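Local coordinates for putative S41 protease (Bacteroides fragilis NCTC 9343, PDB 3K50), which is probably a serine peptidase of family S41, carrying a PDZ domain beside its peptidase domain, though its substrates are not known, at residues S101-E105 against A106-R110; M115-G119 against D120-K124; Q243-C246 against T247-P251; T388-N391 against A392-I396. All blocks are in the same frame, centred on the assembly; numbering follows the deposited sequence.

Interaction 1 (S101-E105 against A106-R110); sequences SPAEE and AGLQR
The flat groups in this turn are peptide carbonyls, and the N-H groups of Ala106, Gly107 and Leu108 approach them differently. Gly107 N stands over one face of the Glu104 carbonyl, 67° out of its plane, yet bonds to Glu104 O at 3.1 Å. Leu108 N reaches back further, to Ala103 O at 3.1 Å, with a modest tilt from the carbonyl plane, and Ala106 N meets Pro102 O at 2.9 Å in a similar way. The positive phi of Gly107 (87°) turns the chain so that both of the later N-H groups point into the last helical turn.

The Leu108 side chain closes the apolar side. With CG anti to its own carbonyl carbon (chi1 -64°), the branch lies against the helix end, Leu108 CD1 meeting Ala103 CB at 4.1 Å. On the polar side a water donates to Glu104 O (2.8 Å) and to Leu108 O (2.9 Å), bridging helix and exit. At the front Ser101 OG accepts from Glu104 N at 3.3 Å, an N-cap bond, while Glu104 OE1 takes the N-H of Gly100 and Glu105 pairs with Arg169. Ala106 packs on Met165 of strand 154-165 and Leu108 on Ile94 of strand 90-97. An N-cap serine, one short helix and a Schellman motif at a glycine occur here together, as in the SPA..AGL segment of PDZ domains of bacterial proteases.

Interaction 2 (M115-G119 against D120-K124); sequences MMMNG and DYITK
Met116 and Tyr121 lie side by side in a Met-aromatic contact: the selenium of Met116, a selenomethionine, sits over one face of the tyrosine ring, 3.7 Å from its centroid and 32° off the normal. It leans to one side, Met116 SE being 3.3 Å from Tyr121 CD1. Bends at chi2 and chi3 put the selenoether over the ring, with CE toward its rim.

The tight part is the backbone between Met117 and Asp120. Met117 N donates to Asp120 O at 2.9 Å, nearly straight and in the carbonyl plane; Asp120 N returns a bond to Met117 O at 3.0 Å, from above that carbonyl's plane. On the buried side Met117 CE touches Ile122 CG1 more loosely, at 4.3 Å.

The backbones stay close at Met116 and Tyr121 and separate only at Met115 and Ile122, where a water sits between Ile122 N (2.9 Å) and Met115 O (2.6 Å). Residues 118-121 are on the solvent side, although Arg136 NE and Gln137 N hold Asn118 OD1. The left-handed phi/psi of Asn118 and Gly119 make Met117-Asp120 a type I' beta turn, following a PDZ-domain strand with a classic bulge at Met115 and Met116 opposite Gln139.

Interaction 3 (Q243-C246 against T247-P251); sequences QLLC and TMLAP
Gln243 O and Thr247 N continue the alpha-helical bonding at 3.0 Å, but at the exit i-to-i-4 bonds mix with i-to-i-3: Leu249 N bonds Cys246 O at 3.2 Å from above the carbonyl plane, with a weak bond to Leu245 O, and Ala250 N reaches Cys246 O weakly. Thr247 OG1 also turns back on Gln243 O, at 2.9 Å. Its chi1 of -71° sets OG1 anti to its own carbonyl carbon, and the hydroxyl and the amide N-H of the same residue then grip one oxygen from opposite faces of its plane. As acceptor OG1 takes the N-H of Asn278, while Gln243 NE2 bonds to Thr276 O.

Two apolar i, i+4 pairs, offset by one residue, join successive turns. Met248, bent at chi3, brings its CE to Leu244 CG at 3.9 Å, while Leu249 CD1 meets Leu245 CG at 4.0 Å; in both pairs the side chains cross at an angle. Phe216 of helix 207-221 packs on Leu245, Met248 and Leu249, Leu229 of strand 226-230 on Leu245 and Leu249, and Val308 and Leu312 of helix 304-312 on Cys246.

This is the C-terminal turn of helix 239-249, its contacting residues buried between helices and sheet in the alpha/beta peptidase domain of the ClpP/crotonase-like fold.

Interaction 4 (T388-N391 against A392-I396); sequences TLLN and AALKI
Different first torsions on successive turns bring Leu390 and Leu394 together: CG of Leu390 stands opposite its backbone N (chi1 166°), whereas CG of Leu394 stands opposite its carbonyl carbon (chi1 -65°). The two branches therefore lean toward each other, and Leu390 CD1 meets Leu394 CG at 3.9 Å.

The same pairing of torsions recurs at Asn391 and Lys395. Directed by its chi1, the extended lysine chain crosses the amide at an angle and brings Lys395 CE 3.1 Å from Asn391 OD1. A bend at chi4 (-26°) then places Lys395 NZ 3.3 Å from Asn391 OD1, but the angle is too poor for a hydrogen bond; the amide is fixed from its other end, by Asn391 ND2 to Thr385 O.

The backbone is a regular alpha helix, its N-H groups bonded four residues back: Leu394 N meets Leu390 O at 3.0 Å nearly head-on, and Lys395 N meets Asn391 O at 2.9 Å. The first turn is held by Glu387, whose carboxylate accepts from Leu389 N and Leu390 N.

Helix 388-398 lies on the mixed sheet: Ala392 and Ala393 rest on Ile321 of strand 317-322, Ala393 also on Tyr294 of strand 292-297, while on strand 176-184 Leu390 reaches Ile182 and Leu394 Trp184.

Overall arrangement
All four contacts are local and lie in series along the chain; none nests in or crosses another. Interaction 1 closes the turn after helix 102-105, and interaction 2 the turn after strand 113-117, their centres about 18 Å apart within the PDZ domain. The chain then enters the peptidase domain, where interaction 3 finishes helix 239-249, its centre about 45 Å from that of interaction 2 and across the centre of the chain. Interaction 4 lies on the C-terminal helix 388-398. Its nearest atoms come within about 7 Å of interaction 1 without touching. Arg110, in interaction 1, forms a salt bridge to Glu372, probably linking the PDZ and peptidase parts.

Interaction 1 (S101-E105 against A106-R110)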
loop_
_atom_site.group_PDB
_atom_site.type_symbol
_atom_site.label_atom_id
_atom_site.label_comp_id
_atom_site.label_asym_id
_atom_site.label_seq_id
_atom_site.Cartn_x
_atom_site.Cartn_y
_atom_site.Cartn_z
ATOM N N SER A 101 8.447 9.812 -13.872
ATOM C CA SER A 101 9.775 9.373 -13.483
ATOM C C SER A 101 10.691 9.102 -14.672
ATOM O O SER A 101 10.239 9.061 -15.798
ATOM C CB SER A 101 9.641 8.059 -12.702
ATOM O OG SER A 101 9.059 7.005 -13.475
ATOM N N PRO A 102 12.000 8.953 -14.418
ATOM C CA PRO A 102 12.916 8.448 -15.418
ATOM C C PRO A 102 12.427 7.147 -16.090
ATOM O O PRO A 102 12.576 7.007 -17.299
ATOM C CB PRO A 102 14.191 8.150 -14.594
ATOM C CG PRO A 102 14.178 9.124 -13.522
ATOM C CD PRO A 102 12.708 9.329 -13.179
ATOM N N ALA A 103 11.847 6.225 -15.322
ATOM C CA ALA A 103 11.339 4.949 -15.862
ATOM C C ALA A 103 10.251 5.189 -16.932
ATOM O O ALA A 103 10.264 4.634 -18.056
ATOM C CB ALA A 103 10.779 4.044 -14.689
ATOM N N GLU A 104 9.328 6.070 -16.594
ATOM C CA GLU A 104 8.229 6.406 -17.482
ATOM C C GLU A 104 8.717 7.128 -18.751
ATOM O O GLU A 104 8.232 6.848 -19.854
ATOM C CB GLU A 104 7.198 7.263 -16.786
ATOM C CG GLU A 104 5.943 7.377 -17.633
ATOM C CD GLU A 104 4.831 8.062 -16.911
ATOM O OE1 GLU A 104 4.938 9.293 -16.755
ATOM O OE2 GLU A 104 3.855 7.363 -16.525
ATOM N N GLU A 105 9.710 7.999 -18.587
ATOM C CA GLU A 105 10.311 8.693 -19.713
ATOM C C GLU A 105 11.047 7.701 -20.599
ATOM O O GLU A 105 11.131 7.917 -21.819
ATOM C CB GLU A 105 11.264 9.797 -19.217
ATOM C CG GLU A 105 10.501 10.901 -18.442
ATOM C CD GLU A 105 11.368 11.800 -17.579
ATOM O OE1 GLU A 105 12.622 11.633 -17.534
ATOM O OE2 GLU A 105 10.747 12.683 -16.922
ATOM N N ALA A 106 11.567 6.618 -20.004
ATOM C CA ALA A 106 12.259 5.574 -20.754
ATOM C C ALA A 106 11.321 4.703 -21.600
ATOM O O ALA A 106 11.805 3.860 -22.374
ATOM C CB ALA A 106 13.021 4.691 -19.806
ATOM N N GLY A 107 10.007 4.866 -21.408
ATOM C CA GLY A 107 8.967 4.094 -22.110
ATOM C C GLY A 107 8.642 2.789 -21.391
ATOM O O GLY A 107 8.098 1.857 -21.985
ATOM N N LEU A 108 8.963 2.708 -20.104
ATOM C CA LEU A 108 8.783 1.461 -19.372
ATOM C C LEU A 108 7.383 1.363 -18.787
ATOM O O LEU A 108 6.746 2.367 -18.445
ATOM C CB LEU A 108 9.849 1.300 -18.294
ATOM C CG LEU A 108 11.336 1.168 -18.654
ATOM C CD1 LEU A 108 12.146 1.202 -17.380
ATOM C CD2 LEU A 108 11.595 -0.108 -19.425
ATOM N N GLN A 109 6.917 0.127 -18.671
ATOM C CA GLN A 109 5.598 -0.167 -18.171
ATOM C C GLN A 109 5.631 -1.424 -17.350
ATOM O O GLN A 109 6.486 -2.279 -17.553
ATOM C CB GLN A 109 4.644 -0.480 -19.342
ATOM C CG GLN A 109 4.399 0.616 -20.312
ATOM C CD GLN A 109 3.298 0.262 -21.257
ATOM O OE1 GLN A 109 2.136 0.113 -20.856
ATOM N NE2 GLN A 109 3.647 0.101 -22.506
ATOM N N ARG A 110 4.674 -1.566 -16.469
ATOM C CA ARG A 110 4.466 -2.832 -15.771
ATOM C C ARG A 110 4.316 -3.975 -16.781
ATOM O O ARG A 110 3.532 -3.858 -17.744
ATOM C CB ARG A 110 3.215 -2.692 -14.895
ATOM C CG ARG A 110 2.792 -3.985 -14.255
ATOM C CD ARG A 110 1.587 -3.794 -13.429
ATOM N NE ARG A 110 0.991 -5.114 -13.028
ATOM C CZ ARG A 110 1.228 -5.711 -11.876
ATOM N NH1 ARG A 110 2.028 -5.155 -10.999
ATOM N NH2 ARG A 110 0.673 -6.856 -11.583
HETATM O O HOH W 1 6.278 4.793 -19.985
#

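Interaction 2 (M115-G119 against D120-K124)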
loop_
_atom_site.group_PDB
_atom_site.type_symbol
_atom_site.label_atom_id
_atom_site.label_comp_id
_atom_site.label_asym_id
_atom_site.label_seq_id
_atom_site.Cartn_x
_atom_site.Cartn_y
_atom_site.Cartn_z
HETATM N N MSE A 115 16.484 -6.647 -18.950
HETATM C CA MSE A 115 17.365 -7.811 -19.198
HETATM C C MSE A 115 18.870 -7.511 -19.168
HETATM O O MSE A 115 19.668 -8.411 -18.863
HETATM C CB MSE A 115 17.035 -8.446 -20.541
HETATM C CG MSE A 115 15.605 -8.882 -20.668
HETATM SE SE MSE A 115 15.223 -9.626 -22.382
HETATM C CE MSE A 115 15.899 -11.493 -22.143
HETATM N N MSE A 116 19.250 -6.281 -19.542
HETATM C CA MSE A 116 20.653 -5.823 -19.512
HETATM C C MSE A 116 20.714 -4.354 -19.196
HETATM O O MSE A 116 19.765 -3.613 -19.504
HETATM C CB MSE A 116 21.296 -5.990 -20.869
HETATM C CG MSE A 116 21.103 -7.353 -21.446
HETATM SE SE MSE A 116 22.296 -8.667 -20.780
HETATM C CE MSE A 116 23.388 -8.421 -22.385
HETATM N N MSE A 117 21.813 -3.936 -18.558
HETATM C CA MSE A 117 22.096 -2.528 -18.290
HETATM C C MSE A 117 23.456 -2.216 -18.860
HETATM O O MSE A 117 24.463 -2.776 -18.433
HETATM C CB MSE A 117 22.093 -2.212 -16.808
HETATM C CG MSE A 117 20.765 -2.272 -16.207
HETATM SE SE MSE A 117 20.720 -1.491 -14.428
HETATM C CE MSE A 117 21.868 -2.803 -13.437
ATOM N N ASN A 118 23.493 -1.305 -19.819
ATOM C CA ASN A 118 24.759 -0.947 -20.489
ATOM C C ASN A 118 25.587 -2.163 -20.891
ATOM O O ASN A 118 26.783 -2.256 -20.582
ATOM C CB ASN A 118 25.570 0.020 -19.625
ATOM C CG ASN A 118 24.991 1.419 -19.654
ATOM O OD1 ASN A 118 24.203 1.769 -18.791
ATOM N ND2 ASN A 118 25.303 2.197 -20.721
ATOM N N GLY A 119 24.925 -3.104 -21.566
ATOM C CA GLY A 119 25.569 -4.321 -22.053
ATOM C C GLY A 119 25.940 -5.368 -21.017
ATOM O O GLY A 119 26.460 -6.397 -21.380
ATOM N N ASP A 120 25.668 -5.145 -19.735
ATOM C CA ASP A 120 26.018 -6.122 -18.721
ATOM C C ASP A 120 24.775 -6.724 -18.055
ATOM O O ASP A 120 23.746 -6.058 -17.894
ATOM C CB ASP A 120 26.880 -5.462 -17.640
ATOM C CG ASP A 120 28.229 -4.972 -18.151
ATOM O OD1 ASP A 120 28.550 -5.112 -19.357
ATOM O OD2 ASP A 120 28.979 -4.441 -17.308
ATOM N N TYR A 121 24.897 -7.971 -17.616
ATOM C CA TYR A 121 23.804 -8.674 -16.963
ATOM C C TYR A 121 23.482 -8.098 -15.598
ATOM O O TYR A 121 24.277 -7.371 -15.009
ATOM C CB TYR A 121 24.142 -10.156 -16.813
ATOM C CG TYR A 121 24.178 -10.874 -18.134
ATOM C CD1 TYR A 121 23.003 -11.203 -18.799
ATOM C CD2 TYR A 121 25.379 -11.222 -18.720
ATOM C CE1 TYR A 121 23.024 -11.849 -20.014
ATOM C CE2 TYR A 121 25.413 -11.879 -19.935
ATOM C CZ TYR A 121 24.236 -12.186 -20.577
ATOM O OH TYR A 121 24.279 -12.835 -21.790
ATOM N N ILE A 122 22.281 -8.364 -15.129
ATOM C CA ILE A 122 21.919 -7.949 -13.786
ATOM C C ILE A 122 22.246 -9.152 -12.919
ATOM O O ILE A 122 21.795 -10.265 -13.180
ATOM C CB ILE A 122 20.454 -7.568 -13.623
ATOM C CG1 ILE A 122 20.060 -6.476 -14.655
ATOM C CG2 ILE A 122 20.243 -7.111 -12.207
ATOM C CD1 ILE A 122 18.528 -6.156 -14.695
ATOM N N THR A 123 23.071 -8.911 -11.908
ATOM C CA THR A 123 23.527 -9.911 -10.987
ATOM C C THR A 123 23.196 -9.365 -9.602
ATOM O O THR A 123 22.909 -8.163 -9.462
ATOM C CB THR A 123 25.055 -10.067 -11.106
ATOM O OG1 THR A 123 25.697 -8.891 -10.571
ATOM C CG2 THR A 123 25.508 -10.271 -12.598
ATOM N N LYS A 124 23.247 -10.216 -8.579
ATOM C CA LYS A 124 22.970 -9.767 -7.204
ATOM C C LYS A 124 23.931 -8.649 -6.748
ATOM O O LYS A 124 23.539 -7.742 -5.965
ATOM C CB LYS A 124 22.977 -10.953 -6.228
ATOM C CG LYS A 124 21.715 -11.796 -6.265
ATOM C CD LYS A 124 20.568 -11.092 -5.543
ATOM C CE LYS A 124 19.281 -11.891 -5.554
ATOM N NZ LYS A 124 18.199 -11.155 -4.803
HETATM O O HOH W 2 20.458 -9.848 -16.829
#

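Interaction 3 (Q243-C246 against T247-P251)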
loop_
_atom_site.group_PDB
_atom_site.type_symbol
_atom_site.label_atom_id
_atom_site.label_comp_id
_atom_site.label_asym_id
_atom_site.label_seq_id
_atom_site.Cartn_x
_atom_site.Cartn_y
_atom_site.Cartn_z
ATOM N N GLN A 243 -11.677 7.006 5.720
ATOM C CA GLN A 243 -13.037 7.412 5.963
ATOM C C GLN A 243 -13.603 8.031 4.719
ATOM O O GLN A 243 -14.735 7.779 4.397
ATOM C CB GLN A 243 -13.101 8.410 7.133
ATOM C CG GLN A 243 -14.532 8.816 7.503
ATOM C CD GLN A 243 -14.590 9.906 8.547
ATOM O OE1 GLN A 243 -13.603 10.609 8.760
ATOM N NE2 GLN A 243 -15.758 10.086 9.166
ATOM N N LEU A 244 -12.850 8.902 4.067
ATOM C CA LEU A 244 -13.317 9.535 2.814
ATOM C C LEU A 244 -13.677 8.476 1.734
ATOM O O LEU A 244 -14.796 8.458 1.208
ATOM C CB LEU A 244 -12.255 10.511 2.270
ATOM C CG LEU A 244 -12.518 11.140 0.877
ATOM C CD1 LEU A 244 -13.829 11.915 0.839
ATOM C CD2 LEU A 244 -11.388 12.001 0.379
ATOM N N LEU A 245 -12.735 7.561 1.489
ATOM C CA LEU A 245 -12.886 6.467 0.526
ATOM C C LEU A 245 -14.145 5.613 0.840
ATOM O O LEU A 245 -15.000 5.336 -0.021
ATOM C CB LEU A 245 -11.616 5.604 0.537
ATOM C CG LEU A 245 -11.573 4.450 -0.457
ATOM C CD1 LEU A 245 -11.810 4.934 -1.969
ATOM C CD2 LEU A 245 -10.287 3.621 -0.301
ATOM N N CYS A 246 -14.271 5.180 2.082
ATOM C CA CYS A 246 -15.441 4.411 2.465
ATOM C C CYS A 246 -16.729 5.124 2.273
ATOM O O CYS A 246 -17.709 4.522 1.847
ATOM C CB CYS A 246 -15.356 4.042 3.937
ATOM S SG CYS A 246 -14.055 2.794 4.287
ATOM N N THR A 247 -16.743 6.420 2.617
ATOM C CA THR A 247 -17.949 7.213 2.546
ATOM C C THR A 247 -18.425 7.246 1.086
ATOM O O THR A 247 -19.612 7.189 0.802
ATOM C CB THR A 247 -17.692 8.619 3.197
ATOM O OG1 THR A 247 -17.557 8.469 4.643
ATOM C CG2 THR A 247 -18.821 9.656 2.862
HETATM N N MSE A 248 -17.477 7.288 0.155
HETATM C CA MSE A 248 -17.825 7.425 -1.248
HETATM C C MSE A 248 -18.182 6.090 -1.940
HETATM O O MSE A 248 -18.857 6.102 -2.978
HETATM C CB MSE A 248 -16.733 8.204 -1.988
HETATM C CG MSE A 248 -16.634 9.695 -1.619
HETATM SE SE MSE A 248 -15.594 10.866 -2.726
HETATM C CE MSE A 248 -13.956 9.999 -2.529
ATOM N N LEU A 249 -17.790 4.954 -1.373
ATOM C CA LEU A 249 -18.123 3.638 -1.961
ATOM C C LEU A 249 -19.438 3.097 -1.436
ATOM O O LEU A 249 -20.140 2.412 -2.150
ATOM C CB LEU A 249 -17.034 2.601 -1.641
ATOM C CG LEU A 249 -15.655 2.768 -2.244
ATOM C CD1 LEU A 249 -14.536 1.959 -1.554
ATOM C CD2 LEU A 249 -15.796 2.340 -3.773
ATOM N N ALA A 250 -19.813 3.497 -0.223
ATOM C CA ALA A 250 -20.874 2.835 0.494
ATOM C C ALA A 250 -22.273 2.985 -0.095
ATOM O O ALA A 250 -22.543 3.938 -0.853
ATOM C CB ALA A 250 -20.895 3.336 1.915
ATOM N N PRO A 251 -23.178 2.075 0.282
ATOM C CA PRO A 251 -24.560 2.321 -0.112
ATOM C C PRO A 251 -25.013 3.635 0.502
ATOM O O PRO A 251 -24.723 3.929 1.691
ATOM C CB PRO A 251 -25.329 1.176 0.558
ATOM C CG PRO A 251 -24.311 0.103 0.832
ATOM C CD PRO A 251 -23.018 0.810 1.046
#

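Interaction 4 (T388-N391 against A392-I396)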
loop_
_atom_site.group_PDB
_atom_site.type_symbol
_atom_site.label_atom_id
_atom_site.label_comp_id
_atom_site.label_asym_id
_atom_site.label_seq_id
_atom_site.Cartn_x
_atom_site.Cartn_y
_atom_site.Cartn_z
ATOM N N THR A 388 -4.215 -10.178 -14.515
ATOM C CA THR A 388 -4.684 -11.289 -13.652
ATOM C C THR A 388 -5.779 -10.941 -12.607
ATOM O O THR A 388 -6.887 -11.460 -12.696
ATOM C CB THR A 388 -3.494 -11.995 -12.974
ATOM O OG1 THR A 388 -2.502 -12.288 -13.975
ATOM C CG2 THR A 388 -3.900 -13.284 -12.279
ATOM N N LEU A 389 -5.470 -10.070 -11.634
ATOM C CA LEU A 389 -6.399 -9.869 -10.531
ATOM C C LEU A 389 -7.630 -9.108 -10.991
ATOM O O LEU A 389 -8.722 -9.434 -10.570
ATOM C CB LEU A 389 -5.732 -9.205 -9.298
ATOM C CG LEU A 389 -4.424 -9.796 -8.771
ATOM C CD1 LEU A 389 -3.931 -9.072 -7.447
ATOM C CD2 LEU A 389 -4.569 -11.279 -8.562
ATOM N N LEU A 390 -7.483 -8.146 -11.907
ATOM C CA LEU A 390 -8.679 -7.423 -12.375
ATOM C C LEU A 390 -9.534 -8.384 -13.212
ATOM O O LEU A 390 -10.696 -8.429 -13.051
ATOM C CB LEU A 390 -8.316 -6.168 -13.167
ATOM C CG LEU A 390 -9.433 -5.488 -14.001
ATOM C CD1 LEU A 390 -10.584 -5.045 -13.092
ATOM C CD2 LEU A 390 -8.888 -4.336 -14.774
ATOM N N ASN A 391 -8.917 -9.172 -14.077
ATOM C CA ASN A 391 -9.645 -10.140 -14.874
ATOM C C ASN A 391 -10.453 -11.091 -13.982
ATOM O O ASN A 391 -11.570 -11.464 -14.312
ATOM C CB ASN A 391 -8.706 -10.959 -15.739
ATOM C CG ASN A 391 -9.457 -11.815 -16.725
ATOM O OD1 ASN A 391 -9.651 -12.978 -16.481
ATOM N ND2 ASN A 391 -9.981 -11.204 -17.774
ATOM N N ALA A 392 -9.858 -11.520 -12.875
ATOM C CA ALA A 392 -10.543 -12.429 -11.939
ATOM C C ALA A 392 -11.816 -11.796 -11.406
ATOM O O ALA A 392 -12.871 -12.453 -11.362
ATOM C CB ALA A 392 -9.611 -12.846 -10.775
ATOM N N ALA A 393 -11.724 -10.543 -10.956
ATOM C CA ALA A 393 -12.845 -9.827 -10.440
ATOM C C ALA A 393 -13.926 -9.734 -11.495
ATOM O O ALA A 393 -15.095 -9.967 -11.217
ATOM C CB ALA A 393 -12.453 -8.393 -10.013
ATOM N N LEU A 394 -13.534 -9.356 -12.695
ATOM C CA LEU A 394 -14.513 -9.207 -13.793
ATOM C C LEU A 394 -15.223 -10.517 -14.103
ATOM O O LEU A 394 -16.404 -10.521 -14.398
ATOM C CB LEU A 394 -13.842 -8.676 -15.039
ATOM C CG LEU A 394 -13.248 -7.249 -14.954
ATOM C CD1 LEU A 394 -12.378 -7.009 -16.218
ATOM C CD2 LEU A 394 -14.301 -6.173 -14.802
ATOM N N LYS A 395 -14.501 -11.625 -14.051
ATOM C CA LYS A 395 -15.112 -12.905 -14.298
ATOM C C LYS A 395 -16.032 -13.299 -13.140
ATOM O O LYS A 395 -17.142 -13.823 -13.355
ATOM C CB LYS A 395 -14.057 -14.010 -14.528
ATOM C CG LYS A 395 -13.291 -13.955 -15.893
ATOM C CD LYS A 395 -12.444 -15.262 -16.012
ATOM C CE LYS A 395 -11.458 -15.355 -17.218
ATOM N NZ LYS A 395 -11.894 -14.536 -18.351
ATOM N N ILE A 396 -15.565 -13.105 -11.918
ATOM C CA ILE A 396 -16.364 -13.485 -10.748
ATOM C C ILE A 396 -17.694 -12.709 -10.702
ATOM O O ILE A 396 -18.720 -13.301 -10.510
ATOM C CB ILE A 396 -15.581 -13.299 -9.459
ATOM C CG1 ILE A 396 -14.535 -14.425 -9.350
ATOM C CG2 ILE A 396 -16.508 -13.345 -8.223
ATOM C CD1 ILE A 396 -13.190 -14.019 -8.653
#